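Local coordinates for protein putative exotoxin (superantigen) (Streptococcus pyogenes, PDB 1TY0) that probably acts as a superantigen toxin, binds zinc, and can use one common surface for T-cell receptor binding and dimerization, at residues L12-A17 with N173-T178; Y16-I21 with D185-Y190; E133-I138 with G158-A163. All coordinates share one frame; numbering follows the deposited sequence.

In the fold
Contacts 1 and 2 lie side by side, their centres about 8 Å apart, and both start from helix 5-18; each joins that helix to the part of the chain that follows strand 168-173. The salt bridge between Asp176 and Lys189 ties them together. The centre of contact 3 lies about 14 Å from that of contact 1 and about 13 Å from that of contact 2, where helix 131-146 covers strand 157-164; its segments come between the two halves of contacts 1 and 2 along the chain. Bonds from Tyr190 to Asp135 and from Leu174 to Gly158 link residues 173-190 to contact 3, while contacts 1 and 2 seat helix 5-18 on the beta-grasp domain and also reach the second subunit.

Contact 1: L12-A17 with N173-T178; sequences LQLNYA and NLYDAT
Apolar packing centres on Leu14, which leaves helix 5-18 with CG anti to the carbonyl carbon (chi1 -73°) and spreads its two methyls along the loop 173-178. CD1 of Leu14 presses on the loop backbone, 3.5 Å from Tyr175 CA and 3.7 Å from Leu174 O, and only grazes the Tyr175 ring obliquely. On the other branch, Leu14 CD2 lies 3.8 Å from Ala177 CB, the methyl that this extended residue turns toward the helix. Arg139, Tyr149 and Ile186 close around the same leucine.

This is where the N-terminal helix of the streptococcal and staphylococcal superantigens lies against the beta-grasp domain: the loop leaves edge strand 168-173 and passes along the helix on its way to helix 183-187.

No hydrogen bond crosses between the two segments; the polar groups work to shape the loop. Next to Leu14 in the helix, Gln13 sets its CG against the Thr178 carbonyl, 3.4 Å from Thr178 O; Gln13 also packs on Tyr16 of the second subunit. Asn173 OD1 accepts from Tyr175 N in an Asx turn (2.9 Å, 161° at the hydrogen), the donor standing well above the carbonyl plane of the amide. Just after it, a weak bond from Ala177 N to Tyr175 O, 3.2 Å long, makes Asp176 the centre of an inverse gamma turn. The hydroxyl of Tyr175 is held by the Ile148 carbonyl.

Charge enters through Asp176. Its CG takes the crowded position between backbone N and carbonyl carbon (chi1 58°), so the side chain crosses that of Leu14 at about a right angle and Asp176 OD1 comes 3.9 Å from Leu14 CD2. Arg139 takes OD1 and Lys189 takes OD2 in salt bridges, which probably keeps the carboxylate ionised.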
loop_
_atom_site.group_PDB
_atom_site.type_symbol
_atom_site.label_atom_id
_atom_site.label_comp_id
_atom_site.label_asym_id
_atom_site.label_seq_id
_atom_site.Cartn_x
_atom_site.Cartn_y
_atom_site.Cartn_z
ATOM N N LEU A 12 -0.338 7.302 -16.173
ATOM C CA LEU A 12 -1.264 6.378 -15.533
ATOM C C LEU A 12 -0.519 5.261 -14.807
ATOM O O LEU A 12 -0.883 4.898 -13.692
ATOM C CB LEU A 12 -2.225 5.792 -16.569
ATOM C CG LEU A 12 -3.250 6.803 -17.091
ATOM C CD1 LEU A 12 -4.145 6.153 -18.138
ATOM C CD2 LEU A 12 -4.087 7.312 -15.924
ATOM N N GLN A 13 0.525 4.720 -15.433
ATOM C CA GLN A 13 1.305 3.657 -14.802
ATOM C C GLN A 13 2.011 4.171 -13.544
ATOM O O GLN A 13 2.131 3.454 -12.554
ATOM C CB GLN A 13 2.357 3.102 -15.771
ATOM C CG GLN A 13 1.785 2.279 -16.912
ATOM C CD GLN A 13 0.957 1.108 -16.424
ATOM O OE1 GLN A 13 1.481 0.151 -15.856
ATOM N NE2 GLN A 13 -0.347 1.183 -16.640
ATOM N N LEU A 14 2.478 5.414 -13.591
ATOM C CA LEU A 14 3.171 6.001 -12.453
ATOM C C LEU A 14 2.219 6.321 -11.313
ATOM O O LEU A 14 2.546 6.106 -10.142
ATOM C CB LEU A 14 3.911 7.265 -12.888
ATOM C CG LEU A 14 5.153 6.979 -13.731
ATOM C CD1 LEU A 14 5.628 8.235 -14.447
ATOM C CD2 LEU A 14 6.234 6.420 -12.819
ATOM N N ASN A 15 1.037 6.824 -11.653
ATOM C CA ASN A 15 0.059 7.169 -10.636
ATOM C C ASN A 15 -0.320 5.912 -9.868
ATOM O O ASN A 15 -0.397 5.924 -8.640
ATOM C CB ASN A 15 -1.176 7.807 -11.273
ATOM C CG ASN A 15 -2.037 8.524 -10.258
ATOM O OD1 ASN A 15 -2.950 7.939 -9.678
ATOM N ND2 ASN A 15 -1.729 9.792 -10.015
ATOM N N TYR A 16 -0.533 4.821 -10.592
ATOM C CA TYR A 16 -0.876 3.565 -9.945
ATOM C C TYR A 16 0.274 3.023 -9.100
ATOM O O TYR A 16 0.072 2.610 -7.960
ATOM C CB TYR A 16 -1.251 2.499 -10.972
ATOM C CG TYR A 16 -1.099 1.101 -10.414
ATOM C CD1 TYR A 16 -1.869 0.674 -9.332
ATOM C CD2 TYR A 16 -0.146 0.224 -10.931
ATOM C CE1 TYR A 16 -1.691 -0.593 -8.778
ATOM C CE2 TYR A 16 0.040 -1.042 -10.384
ATOM C CZ TYR A 16 -0.735 -1.443 -9.309
ATOM O OH TYR A 16 -0.553 -2.693 -8.763
ATOM N N ALA A 17 1.472 3.009 -9.672
ATOM C CA ALA A 17 2.640 2.485 -8.975
ATOM C C ALA A 17 2.907 3.163 -7.637
ATOM O O ALA A 17 3.162 2.490 -6.639
ATOM C CB ALA A 17 3.879 2.598 -9.869
ATOM N N ASN A 173 14.505 11.254 -12.881
ATOM C CA ASN A 173 13.394 11.467 -13.797
ATOM C C ASN A 173 12.095 11.124 -13.071
ATOM O O ASN A 173 11.962 10.038 -12.508
ATOM C CB ASN A 173 13.583 10.567 -15.022
ATOM C CG ASN A 173 12.445 10.670 -16.016
ATOM O OD1 ASN A 173 11.641 11.596 -15.976
ATOM N ND2 ASN A 173 12.389 9.716 -16.938
ATOM N N LEU A 174 11.143 12.052 -13.071
ATOM C CA LEU A 174 9.865 11.834 -12.397
ATOM C C LEU A 174 8.847 11.105 -13.265
ATOM O O LEU A 174 7.802 10.667 -12.784
ATOM C CB LEU A 174 9.285 13.175 -11.931
ATOM C CG LEU A 174 9.974 13.785 -10.706
ATOM C CD1 LEU A 174 9.451 15.195 -10.473
ATOM C CD2 LEU A 174 9.724 12.906 -9.485
ATOM N N TYR A 175 9.156 10.969 -14.548
ATOM C CA TYR A 175 8.260 10.290 -15.473
ATOM C C TYR A 175 8.989 9.076 -16.039
ATOM O O TYR A 175 8.987 8.833 -17.245
ATOM C CB TYR A 175 7.843 11.266 -16.577
ATOM C CG TYR A 175 6.941 12.366 -16.054
ATOM C CD1 TYR A 175 7.476 13.527 -15.488
ATOM C CD2 TYR A 175 5.561 12.210 -16.048
ATOM C CE1 TYR A 175 6.645 14.501 -14.920
ATOM C CE2 TYR A 175 4.722 13.175 -15.490
ATOM C CZ TYR A 175 5.267 14.314 -14.927
ATOM O OH TYR A 175 4.427 15.253 -14.361
ATOM N N ASP A 176 9.595 8.312 -15.133
ATOM C CA ASP A 176 10.369 7.131 -15.489
ATOM C C ASP A 176 9.589 5.826 -15.629
ATOM O O ASP A 176 9.716 4.919 -14.800
ATOM C CB ASP A 176 11.516 6.956 -14.483
ATOM C CG ASP A 176 11.032 6.837 -13.042
ATOM O OD1 ASP A 176 10.019 7.475 -12.686
ATOM O OD2 ASP A 176 11.686 6.111 -12.261
ATOM N N ALA A 177 8.791 5.727 -16.689
ATOM C CA ALA A 177 8.024 4.514 -16.947
ATOM C C ALA A 177 7.495 4.488 -18.372
ATOM O O ALA A 177 7.517 5.501 -19.071
ATOM C CB ALA A 177 6.854 4.406 -15.970
ATOM N N THR A 178 7.043 3.311 -18.797
ATOM C CA THR A 178 6.432 3.139 -20.109
ATOM C C THR A 178 5.004 2.733 -19.760
ATOM O O THR A 178 4.693 2.500 -18.593
ATOM C CB THR A 178 7.079 1.998 -20.934
ATOM O OG1 THR A 178 6.733 0.733 -20.358
ATOM C CG2 THR A 178 8.590 2.144 -20.955
#

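Contact 2: Y16-I21 with D185-Y190; sequences YAYEII and DIFKKY
Tyr18 fills the tight half of this contact, its ring reaching from helix 5-18 across to the 185-190 segment. CG stands anti to the carbonyl carbon (chi1 -76°), which sends the hydroxyl across to two tips that meet it head-on. Lys189 NZ donates to Tyr18 OH at 2.9 Å, and Tyr18 OH in turn donates to Tyr190 OH, 2.7 Å away, near the plane of the Tyr18 ring. Tyr190 OH is also hydrogen-bonded to Asp135 OD2, so a polar chain runs from ammonium through two phenols to a carboxylate; the lysine would be expected to polarise the first phenol. The ammonium itself is fixed in place: the bend at the end of the Lys189 chain (chi4 -77°) brings NZ 2.7 Å from Ile186 O, and Asp176 adds a salt bridge.

Over one face of Tyr18, toward the rim, comes the edge of Phe187 in a T-shaped stack, centroids 5.5 Å apart and planes at 66°; the closest atoms are Tyr18 CZ and Phe187 CE1 at 4.0 Å. Phe187 CZ also reaches the Ala17 carbonyl, 3.4 Å from its O. Ile186 works with both branches, CG2 on Tyr18 CE2 at 3.8 Å and CD1 on Ala17 CB at 3.7 Å.

Packing thins out away from this cluster. Ile20 turns its CB toward the segment 185-190 but stops short, while Asp185 and Lys188 are exposed at the surface. Tyr16 and Glu19 face the second subunit, where Tyr16 meets its counterpart and Glu19 O accepts from Arg183 of that chain.

Helix 131-146 borders the cluster through Arg139 and Asp135, and Leu75, in the loop after strand 69-74, packs against Tyr18 and Phe187 from the OB-fold side.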
loop_
_atom_site.group_PDB
_atom_site.type_symbol
_atom_site.label_atom_id
_atom_site.label_comp_id
_atom_site.label_asym_id
_atom_site.label_seq_id
_atom_site.Cartn_x
_atom_site.Cartn_y
_atom_site.Cartn_z
ATOM N N TYR A 16 -0.533 4.821 -10.592
ATOM C CA TYR A 16 -0.876 3.565 -9.945
ATOM C C TYR A 16 0.274 3.023 -9.100
ATOM O O TYR A 16 0.072 2.610 -7.960
ATOM C CB TYR A 16 -1.251 2.499 -10.972
ATOM C CG TYR A 16 -1.099 1.101 -10.414
ATOM C CD1 TYR A 16 -1.869 0.674 -9.332
ATOM C CD2 TYR A 16 -0.146 0.224 -10.931
ATOM C CE1 TYR A 16 -1.691 -0.593 -8.778
ATOM C CE2 TYR A 16 0.040 -1.042 -10.384
ATOM C CZ TYR A 16 -0.735 -1.443 -9.309
ATOM O OH TYR A 16 -0.553 -2.693 -8.763
ATOM N N ALA A 17 1.472 3.009 -9.672
ATOM C CA ALA A 17 2.640 2.485 -8.975
ATOM C C ALA A 17 2.907 3.163 -7.637
ATOM O O ALA A 17 3.162 2.490 -6.639
ATOM C CB ALA A 17 3.879 2.598 -9.869
ATOM N N TYR A 18 2.831 4.491 -7.609
ATOM C CA TYR A 18 3.108 5.230 -6.384
ATOM C C TYR A 18 1.939 5.466 -5.418
ATOM O O TYR A 18 2.130 6.035 -4.348
ATOM C CB TYR A 18 3.808 6.548 -6.743
ATOM C CG TYR A 18 5.268 6.345 -7.112
ATOM C CD1 TYR A 18 6.244 6.236 -6.124
ATOM C CD2 TYR A 18 5.668 6.226 -8.446
ATOM C CE1 TYR A 18 7.588 6.013 -6.448
ATOM C CE2 TYR A 18 7.012 5.999 -8.783
ATOM C CZ TYR A 18 7.964 5.894 -7.776
ATOM O OH TYR A 18 9.289 5.678 -8.094
ATOM N N GLU A 19 0.733 5.048 -5.795
ATOM C CA GLU A 19 -0.426 5.174 -4.900
ATOM C C GLU A 19 -0.358 3.886 -4.093
ATOM O O GLU A 19 -1.103 2.943 -4.338
ATOM C CB GLU A 19 -1.728 5.227 -5.702
ATOM C CG GLU A 19 -2.094 6.619 -6.197
ATOM C CD GLU A 19 -2.606 7.509 -5.083
ATOM O OE1 GLU A 19 -3.670 7.188 -4.506
ATOM O OE2 GLU A 19 -1.949 8.526 -4.780
ATOM N N ILE A 20 0.548 3.861 -3.125
ATOM C CA ILE A 20 0.783 2.667 -2.333
ATOM C C ILE A 20 1.226 2.983 -0.905
ATOM O O ILE A 20 1.665 4.092 -0.609
ATOM C CB ILE A 20 1.878 1.830 -3.030
ATOM C CG1 ILE A 20 2.177 0.548 -2.258
ATOM C CG2 ILE A 20 3.137 2.667 -3.165
ATOM C CD1 ILE A 20 3.186 -0.331 -2.966
ATOM N N ILE A 21 1.093 1.998 -0.025
ATOM C CA ILE A 21 1.496 2.131 1.371
ATOM C C ILE A 21 2.882 1.500 1.476
ATOM O O ILE A 21 3.066 0.343 1.113
ATOM C CB ILE A 21 0.528 1.371 2.305
ATOM C CG1 ILE A 21 -0.809 2.116 2.374
ATOM C CG2 ILE A 21 1.138 1.224 3.700
ATOM C CD1 ILE A 21 -0.720 3.449 3.062
ATOM N N ASP A 185 9.268 -3.033 -12.214
ATOM C CA ASP A 185 10.064 -2.314 -13.214
ATOM C C ASP A 185 10.432 -0.912 -12.744
ATOM O O ASP A 185 11.585 -0.493 -12.866
ATOM C CB ASP A 185 9.308 -2.173 -14.540
ATOM C CG ASP A 185 9.045 -3.498 -15.220
ATOM O OD1 ASP A 185 9.880 -4.418 -15.100
ATOM O OD2 ASP A 185 8.005 -3.605 -15.897
ATOM N N ILE A 186 9.445 -0.195 -12.210
ATOM C CA ILE A 186 9.638 1.182 -11.759
ATOM C C ILE A 186 10.463 1.323 -10.486
ATOM O O ILE A 186 11.218 2.284 -10.330
ATOM C CB ILE A 186 8.268 1.882 -11.559
ATOM C CG1 ILE A 186 7.548 1.993 -12.910
ATOM C CG2 ILE A 186 8.457 3.277 -10.970
ATOM C CD1 ILE A 186 6.083 2.354 -12.805
ATOM N N PHE A 187 10.332 0.362 -9.580
ATOM C CA PHE A 187 11.061 0.416 -8.317
ATOM C C PHE A 187 12.474 -0.169 -8.376
ATOM O O PHE A 187 13.262 0.038 -7.461
ATOM C CB PHE A 187 10.280 -0.312 -7.211
ATOM C CG PHE A 187 8.913 0.256 -6.928
ATOM C CD1 PHE A 187 8.546 1.528 -7.366
ATOM C CD2 PHE A 187 7.997 -0.486 -6.180
ATOM C CE1 PHE A 187 7.284 2.051 -7.064
ATOM C CE2 PHE A 187 6.737 0.025 -5.872
ATOM C CZ PHE A 187 6.379 1.296 -6.314
ATOM N N LYS A 188 12.799 -0.894 -9.442
ATOM C CA LYS A 188 14.120 -1.504 -9.545
ATOM C C LYS A 188 15.259 -0.508 -9.372
ATOM O O LYS A 188 16.336 -0.869 -8.908
ATOM C CB LYS A 188 14.268 -2.245 -10.880
ATOM C CG LYS A 188 14.441 -3.751 -10.716
ATOM C CD LYS A 188 14.392 -4.477 -12.051
ATOM C CE LYS A 188 14.705 -5.956 -11.893
ATOM N NZ LYS A 188 13.783 -6.642 -10.947
ATOM N N LYS A 189 15.021 0.747 -9.738
ATOM C CA LYS A 189 16.056 1.767 -9.594
ATOM C C LYS A 189 16.530 1.872 -8.148
ATOM O O LYS A 189 17.693 2.191 -7.889
ATOM C CB LYS A 189 15.539 3.133 -10.072
ATOM C CG LYS A 189 14.245 3.602 -9.398
ATOM C CD LYS A 189 13.913 5.048 -9.797
ATOM C CE LYS A 189 12.582 5.522 -9.229
ATOM N NZ LYS A 189 11.403 4.994 -9.966
ATOM N N TYR A 190 15.646 1.566 -7.199
ATOM C CA TYR A 190 16.003 1.673 -5.792
ATOM C C TYR A 190 16.952 0.583 -5.311
ATOM O O TYR A 190 17.370 0.595 -4.160
ATOM C CB TYR A 190 14.739 1.694 -4.908
ATOM C CG TYR A 190 13.763 2.807 -5.242
ATOM C CD1 TYR A 190 14.195 4.126 -5.369
ATOM C CD2 TYR A 190 12.399 2.540 -5.421
ATOM C CE1 TYR A 190 13.306 5.156 -5.666
ATOM C CE2 TYR A 190 11.493 3.569 -5.721
ATOM C CZ TYR A 190 11.959 4.876 -5.841
ATOM O OH TYR A 190 11.088 5.899 -6.131
#

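Contact 3: E133-I138 with G158-A163; sequences EFDFKI and GQLEIA
The Phe134 ring is met obliquely by Ile162 CD1, 3.3 Å from Phe134 CE1, the two side chains extended tip to tip, and Leu160 CD1 is a looser neighbour at 4.3 Å from the same CE1. CG of Phe134 is anti to the backbone N (chi1 -164°), which carries the ring off the helix toward the strand; Ile124 packs against it as well. A second flat group in the contact, the Asp135 carboxylate, touches the strand through one oxygen, OD1, 3.7 Å from Leu160 CD2. Its polar needs are met away from the strand, OD1 by a salt bridge to Arg139 and OD2 by a hydrogen bond with Tyr190 OH, so a charged group is buried beside a leucine with partners on both oxygens.

Here helix 131-146 packs across the five-strand sheet of the beta-grasp domain, the ubiquitin-like half of the superantigen fold. The segment axes approach to 10.7 Å and run at 133° to one another. Side chains alternate along strand 157-164: Leu160 and Ile162 enter the core, whereas Gln159 and Glu161 turn to the other face, where Gln159 bonds to Trp209 and Glu161 only weakly to Tyr207.

Leu160 is the most deeply engaged strand residue, wedged between Asp135 and Ile138. Ile138 extends its CG1 arm anti to the backbone N (chi1 -176°) and meets Leu160 nearly tip to tip, with Ile138 CD1 3.2 Å from Leu160 CD1 and Ile138 CG2 3.5 Å from Leu160 CD2. Both pairs are closer than ordinary van der Waals contact, a tight spot in the core that Ile206 also borders. The zinc ligands lie near, on strands beside this one: the side chains of Leu160 and Asp205 are about 7 Å apart, though no metal is bound to this chain.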
loop_
_atom_site.group_PDB
_atom_site.type_symbol
_atom_site.label_atom_id
_atom_site.label_comp_id
_atom_site.label_asym_id
_atom_site.label_seq_id
_atom_site.Cartn_x
_atom_site.Cartn_y
_atom_site.Cartn_z
ATOM N N GLU A 133 12.991 6.767 -0.014
ATOM C CA GLU A 133 12.020 7.353 0.907
ATOM C C GLU A 133 11.701 8.789 0.510
ATOM O O GLU A 133 10.539 9.202 0.486
ATOM C CB GLU A 133 12.545 7.332 2.345
ATOM C CG GLU A 133 11.555 7.934 3.336
ATOM C CD GLU A 133 11.999 7.817 4.780
ATOM O OE1 GLU A 133 12.890 6.991 5.082
ATOM O OE2 GLU A 133 11.438 8.551 5.622
ATOM N N PHE A 134 12.740 9.553 0.200
ATOM C CA PHE A 134 12.544 10.944 -0.195
ATOM C C PHE A 134 11.732 11.018 -1.490
ATOM O O PHE A 134 10.791 11.806 -1.601
ATOM C CB PHE A 134 13.899 11.623 -0.390
ATOM C CG PHE A 134 13.824 13.121 -0.422
ATOM C CD1 PHE A 134 13.362 13.782 -1.553
ATOM C CD2 PHE A 134 14.197 13.871 0.689
ATOM C CE1 PHE A 134 13.269 15.170 -1.581
ATOM C CE2 PHE A 134 14.109 15.260 0.670
ATOM C CZ PHE A 134 13.643 15.908 -0.469
ATOM N N ASP A 135 12.094 10.181 -2.460
ATOM C CA ASP A 135 11.424 10.152 -3.755
ATOM C C ASP A 135 9.944 9.803 -3.608
ATOM O O ASP A 135 9.075 10.481 -4.156
ATOM C CB ASP A 135 12.140 9.146 -4.670
ATOM C CG ASP A 135 11.661 9.205 -6.111
ATOM O OD1 ASP A 135 11.165 10.266 -6.540
ATOM O OD2 ASP A 135 11.807 8.189 -6.825
ATOM N N PHE A 136 9.654 8.747 -2.861
ATOM C CA PHE A 136 8.269 8.344 -2.647
ATOM C C PHE A 136 7.442 9.468 -2.030
ATOM O O PHE A 136 6.358 9.792 -2.515
ATOM C CB PHE A 136 8.203 7.124 -1.728
ATOM C CG PHE A 136 6.824 6.839 -1.209
ATOM C CD1 PHE A 136 5.851 6.286 -2.039
ATOM C CD2 PHE A 136 6.487 7.165 0.102
ATOM C CE1 PHE A 136 4.553 6.062 -1.565
ATOM C CE2 PHE A 136 5.198 6.947 0.581
ATOM C CZ PHE A 136 4.230 6.396 -0.254
ATOM N N LYS A 137 7.959 10.065 -0.961
ATOM C CA LYS A 137 7.226 11.125 -0.282
ATOM C C LYS A 137 7.019 12.361 -1.138
ATOM O O LYS A 137 5.927 12.922 -1.153
ATOM C CB LYS A 137 7.922 11.486 1.030
ATOM C CG LYS A 137 7.862 10.348 2.042
ATOM C CD LYS A 137 8.471 10.709 3.394
ATOM C CE LYS A 137 8.176 9.591 4.392
ATOM N NZ LYS A 137 8.847 9.784 5.708
ATOM N N ILE A 138 8.051 12.777 -1.864
ATOM C CA ILE A 138 7.920 13.949 -2.719
ATOM C C ILE A 138 6.966 13.674 -3.881
ATOM O O ILE A 138 6.172 14.536 -4.248
ATOM C CB ILE A 138 9.286 14.418 -3.266
ATOM C CG1 ILE A 138 9.104 15.704 -4.080
ATOM C CG2 ILE A 138 9.909 13.337 -4.119
ATOM C CD1 ILE A 138 10.408 16.376 -4.443
ATOM N N GLY A 158 9.721 15.959 -16.000
ATOM C CA GLY A 158 10.064 16.485 -14.692
ATOM C C GLY A 158 11.249 15.795 -14.056
ATOM O O GLY A 158 11.528 14.632 -14.347
ATOM N N GLN A 159 11.953 16.518 -13.191
ATOM C CA GLN A 159 13.109 15.966 -12.506
ATOM C C GLN A 159 13.132 16.393 -11.054
ATOM O O GLN A 159 12.690 17.486 -10.706
ATOM C CB GLN A 159 14.421 16.428 -13.152
ATOM C CG GLN A 159 14.607 16.058 -14.607
ATOM C CD GLN A 159 13.942 17.042 -15.548
ATOM O OE1 GLN A 159 14.050 18.257 -15.373
ATOM N NE2 GLN A 159 13.264 16.524 -16.562
ATOM N N LEU A 160 13.652 15.514 -10.212
ATOM C CA LEU A 160 13.794 15.801 -8.797
ATOM C C LEU A 160 15.293 15.870 -8.572
ATOM O O LEU A 160 16.013 14.921 -8.883
ATOM C CB LEU A 160 13.191 14.676 -7.950
ATOM C CG LEU A 160 13.637 14.618 -6.486
ATOM C CD1 LEU A 160 13.318 15.927 -5.785
ATOM C CD2 LEU A 160 12.946 13.453 -5.795
ATOM N N GLU A 161 15.769 17.002 -8.065
ATOM C CA GLU A 161 17.192 17.155 -7.807
ATOM C C GLU A 161 17.421 17.391 -6.327
ATOM O O GLU A 161 16.788 18.257 -5.721
ATOM C CB GLU A 161 17.771 18.323 -8.606
ATOM C CG GLU A 161 17.611 18.198 -10.110
ATOM C CD GLU A 161 18.569 19.099 -10.862
ATOM O OE1 GLU A 161 18.756 20.258 -10.431
ATOM O OE2 GLU A 161 19.132 18.653 -11.885
ATOM N N ILE A 162 18.322 16.608 -5.749
ATOM C CA ILE A 162 18.639 16.734 -4.338
ATOM C C ILE A 162 20.044 17.287 -4.173
ATOM O O ILE A 162 21.017 16.679 -4.622
ATOM C CB ILE A 162 18.549 15.373 -3.624
ATOM C CG1 ILE A 162 17.163 14.768 -3.843
ATOM C CG2 ILE A 162 18.829 15.544 -2.137
ATOM C CD1 ILE A 162 16.037 15.659 -3.385
ATOM N N ALA A 163 20.141 18.446 -3.532
ATOM C CA ALA A 163 21.428 19.084 -3.306
ATOM C C ALA A 163 22.065 18.590 -2.013
ATOM O O ALA A 163 21.508 18.751 -0.927
ATOM C CB ALA A 163 21.258 20.596 -3.261
#